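Local coordinates for TIR protein (Paracoccus denitrificans PD1222, PDB 3H16) that is a bacterial TIR-domain protein, built as a three-layer fold with a parallel beta sheet between helices, at residues L81-H84 against F85-E89; I25-W29 against E30-D34. All coordinates share one frame; numbering follows the deposited sequence.

Interaction 1 of 2, residues L81-H84 against F85-E89; sequences LSTH and FFKKE
Ser82 meets Phe85 and Phe86 where strand 74-81 of the TIR fold gives way to the short helix 83-86. Ser82 is the N-cap. Its OG accepts a weak capping bond from Phe85 N at 3.4 Å. OG sits between the backbone N and the carbonyl carbon (chi1 70°), which brings it within reach of Phe85 N. The carbonyl is used as well. Ser82 O accepts from Phe86 N at 2.9 Å, with the donor in the carbonyl plane, and takes a weak bond from Phe85 N. The same oxygen lies over one face of the Phe86 ring, offset toward the rim, 3.2 Å above its plane.

Leu81 reaches both rings from the strand end. Its CD2 methyl meets Phe85 CE1 at 3.7 Å, and its CB approaches Phe86 CZ. On the outer side, Thr83 and Lys87 run side by side and point the same way. Thr83 CG2 touches Lys87 CE. Thr83 O accepts from Lys87 N at 2.7 Å; Lys87 is the first residue to leave helical geometry.

Residues from other parts of the domain contact these groups. Asp31 is a hydrogen-bond partner of Ser82 OG, and Glu120 bonds to Thr83 OG1. The Phe86 ring stacks with Phe124, while Phe85 meets Trp90. The ammonium of Lys88 is shared between a salt bridge to Glu30 and the helix backbone. Bends at chi2 and chi4 fold its chain back, and NZ bonds to His84 O at 2.8 Å from 40° out of the carbonyl plane.

Interaction 2 of 2, residues I25-W29 against E30-D34; sequences ISHAW and EDKAD
Trp29 and Glu30 stack on each other at the turn from strand 21-28 into helix 32-45, within the beta-alpha-beta unit of the TIR fold that strand 50-57 completes. The indole and carboxylate planes are 4° apart. Glu30 CG lies over the six-membered ring, 3.6 Å from its centroid, in a CH-pi contact. The carboxylate continues over the pyrrole side, with OE1, the partner of Lys88, 3.2 Å from Trp29 CD1. A bend at chi2 (98°) lays the acid along the indole.

The His27 ring and the Lys32 chain meet at a slant. His27 NE2 is 3.4 Å from Lys32 CB, and Lys32 CE lies at the ring edge, in its plane. His27 ND1 donates to Ile25 O at 2.8 Å, nearly straight (167°); the acceptor lies close to the ring plane, so the bond favours this ring rotation. Past a bend at chi3, Lys32 NZ forms a salt bridge with Asp53.

Two backbone bonds close the turn: Asp31 N to Ala28 O at 2.7 Å, and Lys32 N to Trp29 O at 3.0 Å. One water completes the link across the turn. It accepts from Ala28 N and donates to Asp31 OD2, whose other partner is Ser82 OG, with 2.8 Å between the water oxygen and OD2.

In the fold
Interactions 1 and 2 both lie where a strand of the parallel sheet ends and the chain turns into a helix. The strands, 74-81 and 21-28, are neighbours in the sheet, so the two turns sit side by side. Both are partly buried. In interaction 1 the buried residues are Leu81, Phe85, the capping Ser82 and Lys88, so apolar packing sits beside polar groups. In interaction 2 they are a histidine, an alanine and an aspartate, and its aromatic stack lies nearer the surface. Two polar links join the turns directly: the hydrogen bond between Ser82 OG and Asp31 OD2, at 2.6 Å, and the Lys88-Glu30 salt bridge.

Interaction 1 of 2, residues L81-H84 against F85-E89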
loop_
_atom_site.group_PDB
_atom_site.type_symbol
_atom_site.label_atom_id
_atom_site.label_comp_id
_atom_site.label_asym_id
_atom_site.label_seq_id
_atom_site.Cartn_x
_atom_site.Cartn_y
_atom_site.Cartn_z
ATOM N N LEU B 81 -5.695 7.203 -14.051
ATOM C CA LEU B 81 -4.582 7.376 -14.972
ATOM C C LEU B 81 -4.771 6.517 -16.213
ATOM O O LEU B 81 -4.516 5.320 -16.198
ATOM C CB LEU B 81 -3.252 7.034 -14.290
ATOM C CG LEU B 81 -2.826 7.912 -13.107
ATOM C CD1 LEU B 81 -1.428 7.517 -12.666
ATOM C CD2 LEU B 81 -2.839 9.380 -13.506
ATOM N N SER B 82 -5.229 7.141 -17.291
ATOM C CA SER B 82 -5.444 6.440 -18.553
ATOM C C SER B 82 -4.838 7.236 -19.706
ATOM O O SER B 82 -4.392 8.375 -19.534
ATOM C CB SER B 82 -6.933 6.290 -18.812
ATOM O OG SER B 82 -7.487 7.563 -19.099
ATOM N N THR B 83 -4.844 6.635 -20.889
ATOM C CA THR B 83 -4.321 7.295 -22.073
ATOM C C THR B 83 -4.992 8.652 -22.246
ATOM O O THR B 83 -4.324 9.631 -22.574
ATOM C CB THR B 83 -4.583 6.463 -23.330
ATOM O OG1 THR B 83 -3.916 5.206 -23.205
ATOM C CG2 THR B 83 -4.071 7.182 -24.571
ATOM N N HIS B 84 -6.310 8.693 -22.038
ATOM C CA HIS B 84 -7.105 9.922 -22.158
ATOM C C HIS B 84 -6.634 11.009 -21.218
ATOM O O HIS B 84 -6.612 12.185 -21.576
ATOM C CB HIS B 84 -8.582 9.653 -21.854
ATOM C CG HIS B 84 -9.270 8.824 -22.886
ATOM N ND1 HIS B 84 -9.389 9.224 -24.200
ATOM C CD2 HIS B 84 -9.879 7.620 -22.799
ATOM C CE1 HIS B 84 -10.043 8.301 -24.879
ATOM N NE2 HIS B 84 -10.351 7.317 -24.053
ATOM N N PHE B 85 -6.281 10.620 -19.999
ATOM C CA PHE B 85 -5.813 11.601 -19.037
ATOM C C PHE B 85 -4.393 12.008 -19.415
ATOM O O PHE B 85 -3.957 13.126 -19.120
ATOM C CB PHE B 85 -5.874 11.017 -17.628
ATOM C CG PHE B 85 -5.269 11.898 -16.576
ATOM C CD1 PHE B 85 -3.908 11.839 -16.300
ATOM C CD2 PHE B 85 -6.065 12.762 -15.834
ATOM C CE1 PHE B 85 -3.349 12.621 -15.300
ATOM C CE2 PHE B 85 -5.516 13.553 -14.828
ATOM C CZ PHE B 85 -4.153 13.481 -14.558
ATOM N N PHE B 86 -3.673 11.108 -20.082
ATOM C CA PHE B 86 -2.305 11.415 -20.494
ATOM C C PHE B 86 -2.267 12.344 -21.704
ATOM O O PHE B 86 -1.432 13.249 -21.772
ATOM C CB PHE B 86 -1.520 10.142 -20.830
ATOM C CG PHE B 86 -1.288 9.235 -19.654
ATOM C CD1 PHE B 86 -1.314 9.730 -18.356
ATOM C CD2 PHE B 86 -0.987 7.892 -19.853
ATOM C CE1 PHE B 86 -1.040 8.896 -17.264
ATOM C CE2 PHE B 86 -0.710 7.053 -18.776
ATOM C CZ PHE B 86 -0.735 7.561 -17.475
ATOM N N LYS B 87 -3.171 12.126 -22.652
ATOM C CA LYS B 87 -3.208 12.941 -23.849
ATOM C C LYS B 87 -3.688 14.360 -23.624
ATOM O O LYS B 87 -3.931 15.085 -24.581
ATOM C CB LYS B 87 -4.062 12.265 -24.921
ATOM C CG LYS B 87 -3.447 10.972 -25.442
ATOM C CD LYS B 87 -4.097 10.510 -26.734
ATOM C CE LYS B 87 -3.414 9.263 -27.276
ATOM N NZ LYS B 87 -4.042 8.807 -28.543
ATOM N N LYS B 88 -3.820 14.765 -22.365
ATOM C CA LYS B 88 -4.258 16.127 -22.069
ATOM C C LYS B 88 -3.066 17.091 -22.042
ATOM O O LYS B 88 -3.246 18.308 -22.043
ATOM C CB LYS B 88 -4.994 16.183 -20.722
ATOM C CG LYS B 88 -6.363 15.510 -20.698
ATOM C CD LYS B 88 -7.387 16.297 -21.490
ATOM C CE LYS B 88 -8.704 15.567 -21.561
ATOM N NZ LYS B 88 -8.480 14.216 -22.102
ATOM N N GLU B 89 -1.854 16.541 -22.012
ATOM C CA GLU B 89 -0.633 17.348 -21.993
ATOM C C GLU B 89 -0.534 18.290 -20.792
ATOM O O GLU B 89 -0.481 19.507 -20.958
ATOM C CB GLU B 89 -0.521 18.182 -23.274
ATOM C CG GLU B 89 -0.361 17.386 -24.554
ATOM C CD GLU B 89 0.034 18.267 -25.727
ATOM O OE1 GLU B 89 -0.727 19.202 -26.058
ATOM O OE2 GLU B 89 1.110 18.030 -26.314
#

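Interaction 2 of 2, residues I25-W29 against E30-D34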
loop_
_atom_site.group_PDB
_atom_site.type_symbol
_atom_site.label_atom_id
_atom_site.label_comp_id
_atom_site.label_asym_id
_atom_site.label_seq_id
_atom_site.Cartn_x
_atom_site.Cartn_y
_atom_site.Cartn_z
ATOM N N ILE B 25 -13.338 11.881 -7.546
ATOM C CA ILE B 25 -12.619 11.159 -8.603
ATOM C C ILE B 25 -12.153 12.022 -9.785
ATOM O O ILE B 25 -12.941 12.325 -10.687
ATOM C CB ILE B 25 -13.483 10.022 -9.185
ATOM C CG1 ILE B 25 -14.052 9.163 -8.064
ATOM C CG2 ILE B 25 -12.647 9.167 -10.118
ATOM C CD1 ILE B 25 -14.919 8.026 -8.550
ATOM N N SER B 26 -10.878 12.406 -9.777
ATOM C CA SER B 26 -10.300 13.205 -10.860
ATOM C C SER B 26 -10.170 12.294 -12.087
ATOM O O SER B 26 -9.692 11.159 -11.980
ATOM C CB SER B 26 -8.923 13.729 -10.450
ATOM O OG SER B 26 -8.364 14.549 -11.460
ATOM N N HIS B 27 -10.580 12.785 -13.251
ATOM C CA HIS B 27 -10.536 11.975 -14.458
ATOM C C HIS B 27 -10.707 12.831 -15.706
ATOM O O HIS B 27 -11.232 13.949 -15.638
ATOM C CB HIS B 27 -11.683 10.967 -14.435
ATOM C CG HIS B 27 -13.039 11.608 -14.498
ATOM N ND1 HIS B 27 -13.624 12.223 -13.412
ATOM C CD2 HIS B 27 -13.889 11.795 -15.537
ATOM C CE1 HIS B 27 -14.774 12.760 -13.779
ATOM N NE2 HIS B 27 -14.957 12.513 -15.063
ATOM N N ALA B 28 -10.284 12.284 -16.843
ATOM C CA ALA B 28 -10.416 12.957 -18.137
ATOM C C ALA B 28 -11.873 12.766 -18.582
ATOM O O ALA B 28 -12.411 11.660 -18.495
ATOM C CB ALA B 28 -9.452 12.323 -19.154
ATOM N N TRP B 29 -12.513 13.828 -19.063
ATOM C CA TRP B 29 -13.919 13.731 -19.453
ATOM C C TRP B 29 -14.283 12.473 -20.237
ATOM O O TRP B 29 -15.334 11.869 -20.010
ATOM C CB TRP B 29 -14.362 14.976 -20.234
ATOM C CG TRP B 29 -13.949 15.009 -21.666
ATOM C CD1 TRP B 29 -12.853 15.634 -22.194
ATOM C CD2 TRP B 29 -14.644 14.414 -22.770
ATOM N NE1 TRP B 29 -12.825 15.468 -23.558
ATOM C CE2 TRP B 29 -13.912 14.725 -23.940
ATOM C CE3 TRP B 29 -15.816 13.651 -22.886
ATOM C CZ2 TRP B 29 -14.313 14.298 -25.210
ATOM C CZ3 TRP B 29 -16.214 13.226 -24.153
ATOM C CH2 TRP B 29 -15.463 13.552 -25.295
ATOM N N GLU B 30 -13.414 12.072 -21.152
ATOM C CA GLU B 30 -13.660 10.891 -21.960
ATOM C C GLU B 30 -13.901 9.629 -21.130
ATOM O O GLU B 30 -14.554 8.702 -21.593
ATOM C CB GLU B 30 -12.485 10.671 -22.918
ATOM C CG GLU B 30 -12.202 11.872 -23.821
ATOM C CD GLU B 30 -11.072 12.749 -23.309
ATOM O OE1 GLU B 30 -11.021 13.039 -22.095
ATOM O OE2 GLU B 30 -10.229 13.161 -24.131
ATOM N N ASP B 31 -13.382 9.588 -19.906
ATOM C CA ASP B 31 -13.565 8.409 -19.065
ATOM C C ASP B 31 -14.751 8.489 -18.116
ATOM O O ASP B 31 -15.024 7.524 -17.407
ATOM C CB ASP B 31 -12.303 8.112 -18.245
ATOM C CG ASP B 31 -11.137 7.691 -19.110
ATOM O OD1 ASP B 31 -11.340 6.882 -20.045
ATOM O OD2 ASP B 31 -10.009 8.158 -18.856
ATOM N N LYS B 32 -15.454 9.621 -18.093
ATOM C CA LYS B 32 -16.606 9.761 -17.204
ATOM C C LYS B 32 -17.708 8.778 -17.554
ATOM O O LYS B 32 -18.131 7.971 -16.721
ATOM C CB LYS B 32 -17.198 11.173 -17.252
ATOM C CG LYS B 32 -18.501 11.281 -16.456
ATOM C CD LYS B 32 -19.161 12.648 -16.555
ATOM C CE LYS B 32 -18.606 13.627 -15.531
ATOM N NZ LYS B 32 -19.345 14.924 -15.526
ATOM N N ALA B 33 -18.170 8.860 -18.793
ATOM C CA ALA B 33 -19.238 8.007 -19.283
ATOM C C ALA B 33 -19.133 6.558 -18.836
ATOM O O ALA B 33 -19.959 6.086 -18.060
ATOM C CB ALA B 33 -19.289 8.072 -20.807
ATOM N N ASP B 34 -18.106 5.868 -19.313
ATOM C CA ASP B 34 -17.915 4.452 -19.015
ATOM C C ASP B 34 -17.346 4.042 -17.656
ATOM O O ASP B 34 -18.065 3.478 -16.825
ATOM C CB ASP B 34 -17.058 3.821 -20.116
ATOM C CG ASP B 34 -15.684 4.459 -20.216
ATOM O OD1 ASP B 34 -15.611 5.703 -20.307
ATOM O OD2 ASP B 34 -14.679 3.718 -20.204
HETATM O O HOH W 1 -9.075 9.641 -16.723
#